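Long-range contact in Lin2634 protein (Listeria innocua, PDB 3MZO), which is probably a metal-dependent phosphohydrolase of the HD-domain, 5'-deoxynucleotidase YfbR-like family, and binds calcium ions: residues 139-143 with 165-170. Sequence-based numbering, arbitrary orientation.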
loop_
_atom_site.group_PDB
_atom_site.type_symbol
_atom_site.label_atom_id
_atom_site.label_comp_id
_atom_site.label_asym_id
_atom_site.label_seq_id
_atom_site.Cartn_x
_atom_site.Cartn_y
_atom_site.Cartn_z
ATOM N N LYS B 139 -16.155 -18.340 13.743
ATOM C CA LYS B 139 -16.647 -18.892 12.484
ATOM C C LYS B 139 -17.597 -17.953 11.761
ATOM O O LYS B 139 -17.604 -17.900 10.549
ATOM C CB LYS B 139 -17.306 -20.266 12.673
ATOM C CG LYS B 139 -16.373 -21.366 13.148
ATOM C CD LYS B 139 -15.160 -21.571 12.254
ATOM C CE LYS B 139 -14.240 -22.655 12.834
ATOM N NZ LYS B 139 -13.229 -23.015 11.856
ATOM N N VAL B 140 -18.400 -17.203 12.497
ATOM C CA VAL B 140 -19.265 -16.210 11.853
ATOM C C VAL B 140 -18.407 -15.168 11.139
ATOM O O VAL B 140 -18.768 -14.758 10.029
ATOM C CB VAL B 140 -20.272 -15.549 12.808
ATOM C CG1 VAL B 140 -20.872 -14.309 12.170
ATOM C CG2 VAL B 140 -21.358 -16.560 13.208
ATOM N N ASP B 141 -17.304 -14.725 11.737
ATOM C CA ASP B 141 -16.488 -13.691 11.072
ATOM C C ASP B 141 -15.837 -14.284 9.814
ATOM O O ASP B 141 -15.779 -13.638 8.779
ATOM C CB ASP B 141 -15.425 -13.068 11.972
ATOM C CG ASP B 141 -14.690 -11.901 11.287
ATOM O OD1 ASP B 141 -15.353 -10.995 10.756
ATOM O OD2 ASP B 141 -13.442 -11.902 11.228
ATOM N N LEU B 142 -15.369 -15.518 9.924
ATOM C CA LEU B 142 -14.780 -16.232 8.797
ATOM C C LEU B 142 -15.813 -16.393 7.677
ATOM O O LEU B 142 -15.510 -16.270 6.493
ATOM C CB LEU B 142 -14.293 -17.577 9.293
ATOM C CG LEU B 142 -13.266 -18.366 8.506
ATOM C CD1 LEU B 142 -11.949 -17.607 8.312
ATOM C CD2 LEU B 142 -13.047 -19.692 9.227
ATOM N N LEU B 143 -17.050 -16.672 8.061
ATOM C CA LEU B 143 -18.142 -16.792 7.115
ATOM C C LEU B 143 -18.413 -15.456 6.402
ATOM O O LEU B 143 -18.610 -15.424 5.187
ATOM C CB LEU B 143 -19.412 -17.287 7.838
ATOM C CG LEU B 143 -20.603 -17.714 6.981
ATOM C CD1 LEU B 143 -20.498 -19.195 6.591
ATOM C CD2 LEU B 143 -21.914 -17.460 7.725
ATOM N N GLU B 165 -16.949 -24.791 5.320
ATOM C CA GLU B 165 -16.429 -25.291 6.580
ATOM C C GLU B 165 -16.987 -24.504 7.739
ATOM O O GLU B 165 -17.369 -25.095 8.751
ATOM C CB GLU B 165 -14.902 -25.233 6.610
ATOM C CG GLU B 165 -14.231 -25.808 7.896
ATOM C CD GLU B 165 -14.261 -24.864 9.148
ATOM O OE1 GLU B 165 -14.207 -23.605 9.020
ATOM O OE2 GLU B 165 -14.323 -25.402 10.279
ATOM N N ALA B 166 -17.018 -23.179 7.591
ATOM C CA ALA B 166 -17.498 -22.300 8.639
ATOM C C ALA B 166 -18.981 -22.572 8.913
ATOM O O ALA B 166 -19.353 -22.823 10.059
ATOM C CB ALA B 166 -17.220 -20.809 8.279
ATOM N N LEU B 167 -19.820 -22.597 7.881
ATOM C CA LEU B 167 -21.229 -22.901 8.092
ATOM C C LEU B 167 -21.459 -24.312 8.682
ATOM O O LEU B 167 -22.207 -24.476 9.651
ATOM C CB LEU B 167 -22.030 -22.700 6.801
ATOM C CG LEU B 167 -23.565 -22.678 6.945
ATOM C CD1 LEU B 167 -24.109 -21.616 7.992
ATOM C CD2 LEU B 167 -24.160 -22.452 5.570
ATOM N N ALA B 168 -20.784 -25.313 8.131
ATOM C CA ALA B 168 -20.838 -26.671 8.677
ATOM C C ALA B 168 -20.580 -26.654 10.179
ATOM O O ALA B 168 -21.351 -27.208 10.951
ATOM C CB ALA B 168 -19.817 -27.569 7.974
ATOM N N THR B 169 -19.506 -26.001 10.595
ATOM C CA THR B 169 -19.174 -25.907 12.014
ATOM C C THR B 169 -20.247 -25.167 12.833
ATOM O O THR B 169 -20.676 -25.664 13.869
ATOM C CB THR B 169 -17.809 -25.248 12.193
ATOM O OG1 THR B 169 -16.872 -25.982 11.414
ATOM C CG2 THR B 169 -17.347 -25.258 13.639
ATOM N N ILE B 170 -20.711 -24.008 12.365
ATOM C CA ILE B 170 -21.806 -23.307 13.039
ATOM C C ILE B 170 -23.011 -24.258 13.283
ATOM O O ILE B 170 -23.640 -24.230 14.357
ATOM C CB ILE B 170 -22.230 -22.029 12.236
ATOM C CG1 ILE B 170 -21.123 -20.981 12.301
ATOM C CG2 ILE B 170 -23.516 -21.429 12.783
ATOM C CD1 ILE B 170 -21.277 -19.840 11.321
#
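K139 and E165 form a two-pronged salt bridge between helices 129-151 and 158-172: K139 NZ lies 3.1 Å from both E165 OE1 and E165 OE2. Both oxygens are met on their syn sides, with the ammonium 20° out of the carboxylate plane. The lysine chain, bent at chi2 (-56°), then extends to meet the glutamate at about a right angle. T169 OG1 lies 2.8 Å from E165 OE2 and 2.9 Å from E165 O; it has a proton for one of them at a time, so a second hold on the carboxylate is possible but not certain. The aliphatic part of K139 fills a knobs-into-holes site formed by E165, A166, T169 and I170, its CG 4.0 Å from T169 CG2. K139 CA comes within 5.2 Å of A166 CA, consistent with the small alanine side chain; the two segments' axes are inclined at 149°, nearly antiparallel. K139 O accepts the helical bond from L143 N, and A166 CB makes van der Waals contact with that oxygen at 3.7 Å. On the apolar side, L143 CD1 rests 3.8 Å from L167 CB, and V140 CG2 meets I170 CD1 at 3.8 Å. D138, a calcium ligand, directly precedes K139. The chemistry thus joins a metal-bearing helix to its neighbour through a partly exposed ion pair bordering a buried apolar seam.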